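Local coordinates for protein endo-beta-mannanase (Rhizomucor miehei, PDB 4QP0) that probably hydrolyses internal beta-1,4-mannosidic linkages in mannans, galactomannans and glucomannans as a secreted family 5 glycoside hydrolase, at residues S35-V40 with I89-Q94. Numbering follows the deposited sequence.
Sequences SNVKQV and IDYIIQ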
loop_
_atom_site.group_PDB
_atom_site.type_symbol
_atom_site.label_atom_id
_atom_site.label_comp_id
_atom_site.label_asym_id
_atom_site.label_seq_id
_atom_site.Cartn_x
_atom_site.Cartn_y
_atom_site.Cartn_z
ATOM N N SER A 35 1.069 -12.098 19.953
ATOM C CA SER A 35 0.981 -11.046 20.967
ATOM C C SER A 35 1.198 -9.663 20.337
ATOM O O SER A 35 0.513 -8.693 20.686
ATOM C CB SER A 35 2.009 -11.297 22.069
ATOM O OG SER A 35 1.979 -10.269 23.041
ATOM N N ASN A 36 2.136 -9.598 19.392
ATOM C CA ASN A 36 2.473 -8.347 18.717
ATOM C C ASN A 36 1.486 -7.934 17.632
ATOM O O ASN A 36 1.298 -6.740 17.389
ATOM C CB ASN A 36 3.900 -8.389 18.165
ATOM C CG ASN A 36 4.954 -8.241 19.249
ATOM O OD1 ASN A 36 4.688 -7.716 20.336
ATOM N ND2 ASN A 36 6.167 -8.697 18.952
ATOM N N VAL A 37 0.851 -8.914 16.995
ATOM C CA VAL A 37 -0.218 -8.645 16.033
ATOM C C VAL A 37 -1.386 -8.007 16.768
ATOM O O VAL A 37 -1.960 -7.033 16.288
ATOM C CB VAL A 37 -0.663 -9.922 15.276
ATOM C CG1 VAL A 37 -1.907 -9.661 14.439
ATOM C CG2 VAL A 37 0.464 -10.437 14.388
ATOM N N LYS A 38 -1.710 -8.556 17.936
ATOM C CA LYS A 38 -2.743 -8.010 18.820
ATOM C C LYS A 38 -2.388 -6.612 19.320
ATOM O O LYS A 38 -3.250 -5.735 19.397
ATOM C CB LYS A 38 -2.984 -8.946 20.013
ATOM C CG LYS A 38 -4.158 -9.906 19.846
ATOM C CD LYS A 38 -4.049 -11.106 20.782
ATOM C CE LYS A 38 -5.359 -11.884 20.834
ATOM N NZ LYS A 38 -5.205 -13.323 21.214
ATOM N N GLN A 39 -1.114 -6.423 19.656
ATOM C CA GLN A 39 -0.599 -5.147 20.154
ATOM C C GLN A 39 -0.790 -4.022 19.134
ATOM O O GLN A 39 -1.272 -2.943 19.483
ATOM C CB GLN A 39 0.882 -5.290 20.522
ATOM C CG GLN A 39 1.503 -4.089 21.220
ATOM C CD GLN A 39 1.140 -4.007 22.691
ATOM O OE1 GLN A 39 1.969 -4.285 23.560
ATOM N NE2 GLN A 39 -0.105 -3.632 22.981
ATOM N N VAL A 40 -0.422 -4.289 17.879
ATOM C CA VAL A 40 -0.608 -3.335 16.788
ATOM C C VAL A 40 -2.035 -2.790 16.806
ATOM O O VAL A 40 -2.240 -1.572 16.847
ATOM C CB VAL A 40 -0.261 -3.964 15.420
ATOM C CG1 VAL A 40 -0.767 -3.114 14.260
ATOM C CG2 VAL A 40 1.239 -4.168 15.300
ATOM N N ILE A 89 -1.993 -14.636 7.833
ATOM C CA ILE A 89 -2.873 -13.576 7.344
ATOM C C ILE A 89 -4.265 -13.749 7.954
ATOM O O ILE A 89 -4.851 -12.773 8.434
ATOM C CB ILE A 89 -2.918 -13.509 5.801
ATOM C CG1 ILE A 89 -1.521 -13.257 5.227
ATOM C CG2 ILE A 89 -3.883 -12.432 5.322
ATOM C CD1 ILE A 89 -0.834 -11.994 5.720
ATOM N N ASP A 90 -4.761 -14.994 7.966
ATOM C CA ASP A 90 -6.046 -15.335 8.580
ATOM C C ASP A 90 -6.127 -14.757 9.993
ATOM O O ASP A 90 -7.136 -14.182 10.383
ATOM C CB ASP A 90 -6.246 -16.862 8.639
ATOM C CG ASP A 90 -6.480 -17.513 7.257
ATOM O OD1 ASP A 90 -6.515 -16.828 6.211
ATOM O OD2 ASP A 90 -6.639 -18.747 7.225
ATOM N N TYR A 91 -5.053 -14.914 10.756
ATOM C CA TYR A 91 -5.017 -14.429 12.126
ATOM C C TYR A 91 -5.018 -12.906 12.177
ATOM O O TYR A 91 -5.656 -12.310 13.048
ATOM C CB TYR A 91 -3.826 -15.016 12.887
ATOM C CG TYR A 91 -3.789 -14.597 14.342
ATOM C CD1 TYR A 91 -4.617 -15.205 15.291
ATOM C CD2 TYR A 91 -2.937 -13.576 14.770
ATOM C CE1 TYR A 91 -4.588 -14.812 16.626
ATOM C CE2 TYR A 91 -2.903 -13.177 16.101
ATOM C CZ TYR A 91 -3.724 -13.797 17.020
ATOM O OH TYR A 91 -3.679 -13.393 18.333
ATOM N N ILE A 92 -4.317 -12.278 11.234
ATOM C CA ILE A 92 -4.279 -10.818 11.156
ATOM C C ILE A 92 -5.677 -10.253 10.896
ATOM O O ILE A 92 -6.133 -9.355 11.615
ATOM C CB ILE A 92 -3.268 -10.323 10.101
ATOM C CG1 ILE A 92 -1.842 -10.561 10.597
ATOM C CG2 ILE A 92 -3.471 -8.841 9.808
ATOM C CD1 ILE A 92 -0.793 -10.518 9.503
ATOM N N ILE A 93 -6.357 -10.804 9.892
ATOM C CA ILE A 93 -7.720 -10.391 9.544
ATOM C C ILE A 93 -8.670 -10.546 10.726
ATOM O O ILE A 93 -9.599 -9.756 10.881
ATOM C CB ILE A 93 -8.280 -11.203 8.355
ATOM C CG1 ILE A 93 -7.340 -11.135 7.145
ATOM C CG2 ILE A 93 -9.670 -10.710 7.961
ATOM C CD1 ILE A 93 -7.728 -12.087 6.028
ATOM N N GLN A 94 -8.437 -11.580 11.534
ATOM C CA GLN A 94 -9.303 -11.914 12.663
ATOM C C GLN A 94 -9.188 -10.856 13.761
ATOM O O GLN A 94 -10.195 -10.333 14.229
ATOM C CB GLN A 94 -8.942 -13.294 13.217
ATOM C CG GLN A 94 -9.913 -13.812 14.266
ATOM C CD GLN A 94 -9.340 -14.953 15.084
ATOM O OE1 GLN A 94 -9.966 -16.008 15.212
ATOM N NE2 GLN A 94 -8.149 -14.751 15.644
#
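Lys38 NZ gives a weak hydrogen bond to Tyr91 OH, 3.3 Å long, reaching the phenol at its edge and close to the plane of the ring. The lysine chain, extended beyond CG, runs past the hydroxyl at about a right angle to the tyrosine side chain, and its methylenes touch the oxygen as well: Lys38 CD and CE each lie 3.4 Å from Tyr91 OH. Lys38 is exposed, and its aliphatic arm borders the outer side of the contact. Tyr91 spans the gap between the helices because its CG stands anti to the backbone N (chi1 -177°), which carries the ring across to helix 34-47, where it also touches Gln34.

Deeper in, Val37 directs its CB toward the partner helix. Val37 CG1 meets Tyr91 CE2 at 4.0 Å, obliquely to the ring, and Ile92 CG1 at 3.9 Å, the valine and isoleucine side chains crossing nearly perpendicularly. Ile92 packs further against Phe41 of the same helix as Val37 and against Leu103 of strand 102-106, tying the interface to the sheet beneath. The segment axes come within 10.1 Å and cross at -34°, with their N-to-C directions roughly aligned. Such side-by-side packing of helices around a parallel strand core is characteristic of the outer layer of the TIM barrel, the family 5 glycoside hydrolase fold.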